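Local coordinates for E3 SUMO-protein ligase SIZ1 (Saccharomyces cerevisiae, PDB 3I2D) that acts as a SUMO E3 ligase that promotes attachment of Smt3 to PCNA and septins, using an SP-RING zinc finger to engage UBC9, at residues Leu227-Lys230 against Lys231-Glu235; Glu307-Asp310 against Asp311-Asn315; Gln314-Gln317 against Lys318-Gln322. All coordinates share one frame; numbering follows the deposited sequence.

Interaction 1 (Leu227-Lys230 against Lys231-Glu235); sequences LYLK and KTLRE
L229 and L233 meet one helical turn apart on helix 222-234, which runs beside the zinc site of the SP-RING. Their CD1 atoms stand 4.4 Å apart, a loose apolar contact between a buried leucine and a partly exposed one. L233 can be followed outward atom by atom. CB sits over the turn below, near the carbonyl oxygens of L229 and K230. CG, placed beside its own backbone N and anti to the carbonyl carbon (chi1 -74°), comes within 3.3 Å of L229 O. The CD1 branch then continues past that oxygen to the other leucine. The same L229 O accepts the backbone N-H of L233.

One residue on either side along the helix, the backbone bonds differ in quality. T232 N reaches Y228 O at 2.7 Å with an N-H...O angle of 164°, a straight bond. R234 N makes only a weak bond to K230 O, at an angle of 121°. The Y228 side chain touches L271, as does L229, and lies about 5 Å from that of the zinc ligand H270. On the exposed side R234 doubles back at chi3, bringing one guanidinium face toward the backbone, with K231 CA 3.4 Å above its plane and displaced toward its rim.

Interaction 2 (Glu307-Asp310 against Asp311-Asn315); sequences EFVD and DILQN
F308 and I312 belong to the closer-packed, buried part of this i to i+4 contact on helix 307-313 of the SP-RING zinc finger. The extended CG1-CD1 branch of I312 ends at the phenyl ring, CD1 coming obliquely nearest F308 CE2 at 3.4 Å. With CG anti to the backbone N (chi1 -175°), the ring of F308 lies where that methyl can reach it; L325 of strand 322-326 touches both residues. V309 and L313, also buried, repeat the spacing more loosely, CG1 to CD2 at 4.4 Å, and both also pack on P262.

The more exposed side is acidic. E307 and D311 run side by side in the same direction, their carboxylate planes nearly parallel, 10° apart. Their oxygens OE1 and OD2 stay 5.1 Å from each other, and the likely repulsion may be eased by K222, which makes a weak, long ion pair with D311. Backbone bonds continue to the helix end, where Q314 N donates to D310 O at 2.8 Å. Beyond it the N315 side chain turns back, and its ND2 gives a hydrogen bond to D311 O at 3.1 Å.

Interaction 3 (Gln314-Gln317 against Lys318-Gln322); sequences QNCQ and KNVEQ
C316 and V320 pack together beneath a type I beta turn that runs from Q317 to V320. Their nearest apolar pair is the sulfur SG of C316 and V320 CG2, 3.2 Å apart. SG stands anti to the backbone N of C316 (chi1 -173°), which carries it across to V320. That same CG2 methyl also approaches Q317, lying 3.3 Å from Q317 CB.

The turn itself brings these groups together. V320 N donates to Q317 O at 2.7 Å, almost straight at 178°. K318 and N319 occupy the two central positions, and the first bond of the K318 side chain points away from residues 314-317. On the outer side N319 OD1 comes back to 3.3 Å from Q317 CB. The two amide side chains point the same way, their planes steeply turned against each other at 73°.

The R258 guanidinium makes weak hydrogen bonds to C316 O, just before the turn, and to Q317 O within it. C316 also packs on L250, whose backbone is hydrogen-bonded to that of E321 just past the turn. The loop holding this turn links helix 307-313 to strand 322-326, with C316 and V320 against A333 of strand 331-333.

How the interactions relate
All three are local contacts, and they lie on the same side of the chain's centre. Interaction 2 is the most buried, with four of its eight touching residues enclosed; interactions 1 and 3 are surface contacts with one buried residue each. Interactions 1 and 2 use helical i to i+4 spacing on different helices, their nearest atoms about 5 Å apart, and F308 and E307 of the second reach K222 of helix 222-234. Interaction 3 lies in the loop and is built on a beta turn. It shares Q314 and N315 with interaction 2, so helix end and turn are consecutive. Interaction 1 lies nearer the zinc ion than interaction 2, while interaction 3 is remote from it.

Interaction 1 (Leu227-Lys230 against Lys231-Glu235)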
ATOM      1  N   LEU A 227       3.057  25.385 -19.842  1.00 61.64           N
ATOM      2  CA  LEU A 227       3.685  24.864 -21.042  1.00 57.45           C
ATOM      3  C   LEU A 227       2.840  23.734 -21.604  1.00 63.45           C
ATOM      4  O   LEU A 227       2.655  23.645 -22.820  1.00 68.30           O
ATOM      5  CB  LEU A 227       5.079  24.349 -20.727  1.00 56.88           C
ATOM      6  CG  LEU A 227       6.151  25.419 -20.614  1.00 56.85           C
ATOM      7  CD1 LEU A 227       7.498  24.744 -20.475  1.00 58.64           C
ATOM      8  CD2 LEU A 227       6.119  26.302 -21.852  1.00 52.98           C
ATOM      9  N   TYR A 228       2.332  22.871 -20.724  1.00 63.89           N
ATOM     10  CA  TYR A 228       1.474  21.773 -21.162  1.00 64.80           C
ATOM     11  C   TYR A 228       0.177  22.359 -21.727  1.00 65.72           C
ATOM     12  O   TYR A 228      -0.259  21.993 -22.821  1.00 66.67           O
ATOM     13  CB  TYR A 228       1.130  20.841 -19.994  1.00 65.20           C
ATOM     14  CG  TYR A 228       0.373  19.610 -20.432  1.00 63.96           C
ATOM     15  CD1 TYR A 228       1.053  18.460 -20.839  1.00 66.05           C
ATOM     16  CD2 TYR A 228      -1.018  19.617 -20.515  1.00 60.64           C
ATOM     17  CE1 TYR A 228       0.370  17.353 -21.323  1.00 63.56           C
ATOM     18  CE2 TYR A 228      -1.714  18.518 -21.002  1.00 63.16           C
ATOM     19  CZ  TYR A 228      -1.014  17.389 -21.406  1.00 67.24           C
ATOM     20  OH  TYR A 228      -1.698  16.304 -21.906  1.00 74.09           O
ATOM     21  N   LEU A 229      -0.430  23.276 -20.977  1.00 64.47           N
ATOM     22  CA  LEU A 229      -1.674  23.910 -21.397  1.00 64.85           C
ATOM     23  C   LEU A 229      -1.562  24.521 -22.796  1.00 71.45           C
ATOM     24  O   LEU A 229      -2.549  24.610 -23.523  1.00 72.84           O
ATOM     25  CB  LEU A 229      -2.075  24.988 -20.389  1.00 61.19           C
ATOM     26  CG  LEU A 229      -3.326  25.780 -20.765  1.00 59.86           C
ATOM     27  CD1 LEU A 229      -4.550  24.896 -20.691  1.00 61.83           C
ATOM     28  CD2 LEU A 229      -3.477  26.939 -19.831  1.00 67.27           C
ATOM     29  N   LYS A 230      -0.359  24.952 -23.165  1.00 78.03           N
ATOM     30  CA  LYS A 230      -0.132  25.535 -24.485  1.00 80.15           C
ATOM     31  C   LYS A 230       0.089  24.428 -25.516  1.00 81.73           C
ATOM     32  O   LYS A 230      -0.429  24.504 -26.631  1.00 81.21           O
ATOM     33  CB  LYS A 230       1.066  26.486 -24.455  1.00 81.01           C
ATOM     34  CG  LYS A 230       0.773  27.816 -23.771  1.00 85.87           C
ATOM     35  CD  LYS A 230       2.054  28.613 -23.538  1.00 91.68           C
ATOM     36  CE  LYS A 230       1.771  30.001 -22.966  1.00 92.72           C
ATOM     37  NZ  LYS A 230       1.092  30.872 -23.967  1.00 89.43           N
ATOM     38  N   LYS A 231       0.854  23.402 -25.143  1.00 81.78           N
ATOM     39  CA  LYS A 231       1.099  22.270 -26.039  1.00 83.85           C
ATOM     40  C   LYS A 231      -0.261  21.655 -26.356  1.00 88.36           C
ATOM     41  O   LYS A 231      -0.537  21.264 -27.485  1.00 93.77           O
ATOM     42  CB  LYS A 231       1.994  21.224 -25.362  1.00 83.35           C
ATOM     43  CG  LYS A 231       2.204  19.940 -26.164  1.00 80.02           C
ATOM     44  CD  LYS A 231       3.142  18.968 -25.438  1.00 84.40           C
ATOM     45  CE  LYS A 231       4.539  19.582 -25.224  1.00 94.87           C
ATOM     46  NZ  LYS A 231       5.496  18.707 -24.462  1.00 90.35           N
ATOM     47  N   THR A 232      -1.112  21.580 -25.343  1.00 88.53           N
ATOM     48  CA  THR A 232      -2.445  21.036 -25.512  1.00 88.39           C
ATOM     49  C   THR A 232      -3.250  21.890 -26.496  1.00 90.56           C
ATOM     50  O   THR A 232      -3.561  21.444 -27.604  1.00 87.40           O
ATOM     51  CB  THR A 232      -3.171  20.980 -24.149  1.00 89.23           C
ATOM     52  OG1 THR A 232      -2.556  19.978 -23.333  1.00 89.87           O
ATOM     53  CG2 THR A 232      -4.645  20.653 -24.316  1.00 93.45           C
ATOM     54  N   LEU A 233      -3.564  23.119 -26.094  1.00 93.89           N
ATOM     55  CA  LEU A 233      -4.348  24.037 -26.915  1.00 98.27           C
ATOM     56  C   LEU A 233      -3.891  24.214 -28.357  1.00103.65           C
ATOM     57  O   LEU A 233      -4.614  24.813 -29.157  1.00104.91           O
ATOM     58  CB  LEU A 233      -4.434  25.413 -26.248  1.00 93.15           C
ATOM     59  CG  LEU A 233      -5.357  25.507 -25.032  1.00 92.64           C
ATOM     60  CD1 LEU A 233      -5.399  26.938 -24.530  1.00 86.36           C
ATOM     61  CD2 LEU A 233      -6.755  25.036 -25.411  1.00 89.85           C
ATOM     62  N   ARG A 234      -2.706  23.711 -28.698  1.00107.25           N
ATOM     63  CA  ARG A 234      -2.224  23.839 -30.070  1.00110.54           C
ATOM     64  C   ARG A 234      -2.956  22.889 -31.021  1.00115.14           C
ATOM     65  O   ARG A 234      -3.539  23.333 -32.016  1.00116.23           O
ATOM     66  CB  ARG A 234      -0.713  23.607 -30.148  1.00106.76           C
ATOM     67  CG  ARG A 234       0.111  24.823 -29.739  1.00102.81           C
ATOM     68  CD  ARG A 234       1.494  24.797 -30.384  1.00103.02           C
ATOM     69  NE  ARG A 234       2.287  23.639 -29.975  1.00 99.28           N
ATOM     70  CZ  ARG A 234       3.022  23.585 -28.868  1.00 97.32           C
ATOM     71  NH1 ARG A 234       3.079  24.628 -28.048  1.00 93.41           N
ATOM     72  NH2 ARG A 234       3.700  22.482 -28.580  1.00 94.44           N
ATOM     73  N   GLU A 235      -2.935  21.590 -30.722  1.00117.07           N
ATOM     74  CA  GLU A 235      -3.630  20.620 -31.567  1.00118.28           C
ATOM     75  C   GLU A 235      -5.129  20.889 -31.540  1.00121.01           C
ATOM     76  O   GLU A 235      -5.820  20.499 -30.594  1.00119.54           O
ATOM     77  CB  GLU A 235      -3.363  19.185 -31.100  1.00114.72           C
ATOM     78  CG  GLU A 235      -1.991  18.656 -31.473  1.00112.63           C
ATOM     79  CD  GLU A 235      -0.899  19.149 -30.547  1.00112.39           C
ATOM     80  OE1 GLU A 235      -0.729  18.554 -29.460  1.00105.25           O
ATOM     81  OE2 GLU A 235      -0.216  20.135 -30.904  1.00113.66           O
TER

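Interaction 2 (Glu307-Asp310 against Asp311-Asn315)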
ATOM      1  N   GLU A 307       0.597  22.999  -8.256  1.00 52.29           N
ATOM      2  CA  GLU A 307       0.531  24.377  -7.820  1.00 56.29           C
ATOM      3  C   GLU A 307      -0.481  25.170  -8.636  1.00 59.24           C
ATOM      4  O   GLU A 307      -1.210  26.014  -8.092  1.00 54.31           O
ATOM      5  CB  GLU A 307       1.905  25.022  -7.931  1.00 63.21           C
ATOM      6  CG  GLU A 307       1.994  26.347  -7.207  1.00 77.74           C
ATOM      7  CD  GLU A 307       3.360  26.977  -7.326  1.00 82.93           C
ATOM      8  OE1 GLU A 307       3.696  27.443  -8.438  1.00 84.50           O
ATOM      9  OE2 GLU A 307       4.093  26.994  -6.307  1.00 84.04           O
ATOM     10  N   PHE A 308      -0.538  24.898  -9.937  1.00 56.89           N
ATOM     11  CA  PHE A 308      -1.478  25.612 -10.781  1.00 54.09           C
ATOM     12  C   PHE A 308      -2.895  25.431 -10.265  1.00 59.59           C
ATOM     13  O   PHE A 308      -3.576  26.413  -9.959  1.00 64.32           O
ATOM     14  CB  PHE A 308      -1.431  25.126 -12.231  1.00 47.16           C
ATOM     15  CG  PHE A 308      -2.311  25.935 -13.143  1.00 54.87           C
ATOM     16  CD1 PHE A 308      -1.956  27.235 -13.501  1.00 57.86           C
ATOM     17  CD2 PHE A 308      -3.531  25.440 -13.579  1.00 52.24           C
ATOM     18  CE1 PHE A 308      -2.803  28.029 -14.273  1.00 56.72           C
ATOM     19  CE2 PHE A 308      -4.390  26.230 -14.354  1.00 57.26           C
ATOM     20  CZ  PHE A 308      -4.022  27.526 -14.700  1.00 54.24           C
ATOM     21  N   VAL A 309      -3.329  24.169 -10.175  1.00 59.83           N
ATOM     22  CA  VAL A 309      -4.673  23.828  -9.720  1.00 55.67           C
ATOM     23  C   VAL A 309      -4.914  24.226  -8.265  1.00 56.88           C
ATOM     24  O   VAL A 309      -6.016  24.644  -7.903  1.00 54.12           O
ATOM     25  CB  VAL A 309      -4.959  22.313  -9.896  1.00 56.53           C
ATOM     26  CG1 VAL A 309      -6.365  21.996  -9.422  1.00 54.83           C
ATOM     27  CG2 VAL A 309      -4.824  21.923 -11.347  1.00 48.31           C
ATOM     28  N   ASP A 310      -3.885  24.095  -7.433  1.00 54.79           N
ATOM     29  CA  ASP A 310      -4.004  24.469  -6.032  1.00 55.89           C
ATOM     30  C   ASP A 310      -4.343  25.958  -5.965  1.00 62.39           C
ATOM     31  O   ASP A 310      -5.215  26.367  -5.199  1.00 63.97           O
ATOM     32  CB  ASP A 310      -2.693  24.211  -5.300  1.00 59.81           C
ATOM     33  CG  ASP A 310      -2.882  24.063  -3.803  1.00 68.48           C
ATOM     34  OD1 ASP A 310      -1.866  23.981  -3.076  1.00 69.68           O
ATOM     35  OD2 ASP A 310      -4.047  24.012  -3.353  1.00 75.79           O
ATOM     36  N   ASP A 311      -3.657  26.765  -6.775  1.00 65.33           N
ATOM     37  CA  ASP A 311      -3.899  28.208  -6.810  1.00 67.24           C
ATOM     38  C   ASP A 311      -5.363  28.525  -7.118  1.00 68.52           C
ATOM     39  O   ASP A 311      -6.026  29.230  -6.358  1.00 67.10           O
ATOM     40  CB  ASP A 311      -3.004  28.877  -7.858  1.00 72.54           C
ATOM     41  CG  ASP A 311      -1.606  29.179  -7.335  1.00 80.65           C
ATOM     42  OD1 ASP A 311      -1.290  28.732  -6.203  1.00 78.30           O
ATOM     43  OD2 ASP A 311      -0.833  29.862  -8.060  1.00 73.11           O
ATOM     44  N   ILE A 312      -5.869  28.007  -8.232  1.00 63.19           N
ATOM     45  CA  ILE A 312      -7.257  28.259  -8.601  1.00 63.29           C
ATOM     46  C   ILE A 312      -8.186  27.824  -7.467  1.00 67.80           C
ATOM     47  O   ILE A 312      -9.118  28.530  -7.099  1.00 68.70           O
ATOM     48  CB  ILE A 312      -7.646  27.482  -9.889  1.00 60.65           C
ATOM     49  CG1 ILE A 312      -6.689  27.851 -11.026  1.00 54.12           C
ATOM     50  CG2 ILE A 312      -9.093  27.795 -10.284  1.00 54.32           C
ATOM     51  CD1 ILE A 312      -7.005  27.161 -12.327  1.00 48.65           C
ATOM     52  N   LEU A 313      -7.908  26.656  -6.902  1.00 70.77           N
ATOM     53  CA  LEU A 313      -8.723  26.087  -5.834  1.00 68.14           C
ATOM     54  C   LEU A 313      -8.757  26.946  -4.576  1.00 68.62           C
ATOM     55  O   LEU A 313      -9.796  27.086  -3.930  1.00 63.26           O
ATOM     56  CB  LEU A 313      -8.195  24.691  -5.503  1.00 61.26           C
ATOM     57  CG  LEU A 313      -9.169  23.518  -5.434  1.00 57.81           C
ATOM     58  CD1 LEU A 313     -10.191  23.540  -6.565  1.00 55.47           C
ATOM     59  CD2 LEU A 313      -8.344  22.250  -5.479  1.00 67.96           C
ATOM     60  N   GLN A 314      -7.609  27.521  -4.240  1.00 73.99           N
ATOM     61  CA  GLN A 314      -7.483  28.358  -3.054  1.00 79.43           C
ATOM     62  C   GLN A 314      -7.887  29.794  -3.353  1.00 79.45           C
ATOM     63  O   GLN A 314      -7.674  30.679  -2.529  1.00 86.53           O
ATOM     64  CB  GLN A 314      -6.034  28.329  -2.553  1.00 82.53           C
ATOM     65  CG  GLN A 314      -5.899  28.196  -1.049  1.00 89.69           C
ATOM     66  CD  GLN A 314      -6.467  26.883  -0.529  1.00 92.99           C
ATOM     67  OE1 GLN A 314      -7.650  26.588  -0.710  1.00 92.03           O
ATOM     68  NE2 GLN A 314      -5.622  26.089   0.124  1.00 93.10           N
ATOM     69  N   ASN A 315      -8.462  30.025  -4.530  1.00 73.98           N
ATOM     70  CA  ASN A 315      -8.878  31.363  -4.933  1.00 72.02           C
ATOM     71  C   ASN A 315     -10.127  31.333  -5.792  1.00 77.12           C
ATOM     72  O   ASN A 315     -10.255  32.111  -6.739  1.00 77.13           O
ATOM     73  CB  ASN A 315      -7.759  32.040  -5.712  1.00 69.45           C
ATOM     74  CG  ASN A 315      -6.651  32.522  -4.823  1.00 69.52           C
ATOM     75  OD1 ASN A 315      -6.585  33.702  -4.498  1.00 76.32           O
ATOM     76  ND2 ASN A 315      -5.777  31.611  -4.405  1.00 64.70           N
TER

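Interaction 3 (Gln314-Gln317 against Lys318-Gln322)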
ATOM      1  N   GLN A 314      -7.609  27.521  -4.240  1.00 73.99           N
ATOM      2  CA  GLN A 314      -7.483  28.358  -3.054  1.00 79.43           C
ATOM      3  C   GLN A 314      -7.887  29.794  -3.353  1.00 79.45           C
ATOM      4  O   GLN A 314      -7.674  30.679  -2.529  1.00 86.53           O
ATOM      5  CB  GLN A 314      -6.034  28.329  -2.553  1.00 82.53           C
ATOM      6  CG  GLN A 314      -5.899  28.196  -1.049  1.00 89.69           C
ATOM      7  CD  GLN A 314      -6.467  26.883  -0.529  1.00 92.99           C
ATOM      8  OE1 GLN A 314      -7.650  26.588  -0.710  1.00 92.03           O
ATOM      9  NE2 GLN A 314      -5.622  26.089   0.124  1.00 93.10           N
ATOM     10  N   ASN A 315      -8.462  30.025  -4.530  1.00 73.98           N
ATOM     11  CA  ASN A 315      -8.878  31.363  -4.933  1.00 72.02           C
ATOM     12  C   ASN A 315     -10.127  31.333  -5.792  1.00 77.12           C
ATOM     13  O   ASN A 315     -10.255  32.111  -6.739  1.00 77.13           O
ATOM     14  CB  ASN A 315      -7.759  32.040  -5.712  1.00 69.45           C
ATOM     15  CG  ASN A 315      -6.651  32.522  -4.823  1.00 69.52           C
ATOM     16  OD1 ASN A 315      -6.585  33.702  -4.498  1.00 76.32           O
ATOM     17  ND2 ASN A 315      -5.777  31.611  -4.405  1.00 64.70           N
ATOM     18  N   CYS A 316     -11.051  30.442  -5.451  1.00 79.78           N
ATOM     19  CA  CYS A 316     -12.283  30.299  -6.205  1.00 82.23           C
ATOM     20  C   CYS A 316     -13.466  30.145  -5.259  1.00 86.49           C
ATOM     21  O   CYS A 316     -13.299  29.711  -4.121  1.00 86.06           O
ATOM     22  CB  CYS A 316     -12.174  29.081  -7.113  1.00 77.66           C
ATOM     23  SG  CYS A 316     -13.531  28.884  -8.241  1.00 89.37           S
ATOM     24  N   GLN A 317     -14.658  30.502  -5.727  1.00 91.73           N
ATOM     25  CA  GLN A 317     -15.850  30.400  -4.898  1.00100.01           C
ATOM     26  C   GLN A 317     -16.152  28.955  -4.537  1.00102.78           C
ATOM     27  O   GLN A 317     -16.209  28.083  -5.407  1.00104.83           O
ATOM     28  CB  GLN A 317     -17.050  31.026  -5.605  1.00105.24           C
ATOM     29  CG  GLN A 317     -16.874  32.502  -5.894  1.00109.36           C
ATOM     30  CD  GLN A 317     -18.180  33.189  -6.231  1.00113.52           C
ATOM     31  OE1 GLN A 317     -19.112  33.208  -5.420  1.00112.30           O
ATOM     32  NE2 GLN A 317     -18.257  33.763  -7.431  1.00110.65           N
ATOM     33  N   LYS A 318     -16.347  28.727  -3.240  1.00103.54           N
ATOM     34  CA  LYS A 318     -16.628  27.413  -2.666  1.00103.79           C
ATOM     35  C   LYS A 318     -17.651  26.564  -3.433  1.00102.36           C
ATOM     36  O   LYS A 318     -17.767  25.357  -3.191  1.00100.79           O
ATOM     37  CB  LYS A 318     -17.090  27.597  -1.215  1.00107.17           C
ATOM     38  CG  LYS A 318     -17.325  26.312  -0.433  1.00109.04           C
ATOM     39  CD  LYS A 318     -17.850  26.605   0.981  1.00112.31           C
ATOM     40  CE  LYS A 318     -16.864  27.448   1.800  1.00110.40           C
ATOM     41  NZ  LYS A 318     -17.292  27.618   3.221  1.00101.62           N
ATOM     42  N   ASN A 319     -18.374  27.185  -4.362  1.00 97.00           N
ATOM     43  CA  ASN A 319     -19.394  26.477  -5.135  1.00 94.02           C
ATOM     44  C   ASN A 319     -19.120  26.365  -6.639  1.00 88.16           C
ATOM     45  O   ASN A 319     -19.946  25.845  -7.386  1.00 82.59           O
ATOM     46  CB  ASN A 319     -20.741  27.155  -4.918  1.00 96.42           C
ATOM     47  CG  ASN A 319     -20.704  28.614  -5.293  1.00103.25           C
ATOM     48  OD1 ASN A 319     -19.814  29.355  -4.857  1.00103.33           O
ATOM     49  ND2 ASN A 319     -21.666  29.042  -6.107  1.00104.78           N
ATOM     50  N   VAL A 320     -17.975  26.860  -7.090  1.00 86.61           N
ATOM     51  CA  VAL A 320     -17.632  26.774  -8.506  1.00 83.04           C
ATOM     52  C   VAL A 320     -17.165  25.342  -8.741  1.00 83.75           C
ATOM     53  O   VAL A 320     -16.429  24.793  -7.920  1.00 85.01           O
ATOM     54  CB  VAL A 320     -16.483  27.732  -8.863  1.00 78.96           C
ATOM     55  CG1 VAL A 320     -16.331  27.823 -10.365  1.00 70.60           C
ATOM     56  CG2 VAL A 320     -16.739  29.097  -8.257  1.00 75.21           C
ATOM     57  N   GLU A 321     -17.584  24.728  -9.842  1.00 79.61           N
ATOM     58  CA  GLU A 321     -17.178  23.352 -10.099  1.00 79.25           C
ATOM     59  C   GLU A 321     -16.306  23.191 -11.324  1.00 75.05           C
ATOM     60  O   GLU A 321     -15.727  22.131 -11.549  1.00 75.60           O
ATOM     61  CB  GLU A 321     -18.405  22.441 -10.205  1.00 85.29           C
ATOM     62  CG  GLU A 321     -19.117  22.217  -8.869  1.00 93.40           C
ATOM     63  CD  GLU A 321     -20.277  21.236  -8.973  1.00 96.37           C
ATOM     64  OE1 GLU A 321     -20.896  20.927  -7.927  1.00 91.82           O
ATOM     65  OE2 GLU A 321     -20.565  20.776 -10.101  1.00 92.11           O
ATOM     66  N   GLN A 322     -16.219  24.242 -12.126  1.00 72.50           N
ATOM     67  CA  GLN A 322     -15.376  24.205 -13.308  1.00 69.25           C
ATOM     68  C   GLN A 322     -14.735  25.547 -13.531  1.00 68.30           C
ATOM     69  O   GLN A 322     -15.199  26.566 -13.019  1.00 68.96           O
ATOM     70  CB  GLN A 322     -16.175  23.836 -14.546  1.00 70.83           C
ATOM     71  CG  GLN A 322     -16.685  22.428 -14.545  1.00 75.04           C
ATOM     72  CD  GLN A 322     -17.488  22.133 -15.781  1.00 78.33           C
ATOM     73  OE1 GLN A 322     -18.486  22.805 -16.065  1.00 68.65           O
ATOM     74  NE2 GLN A 322     -17.056  21.127 -16.539  1.00 81.11           N
TER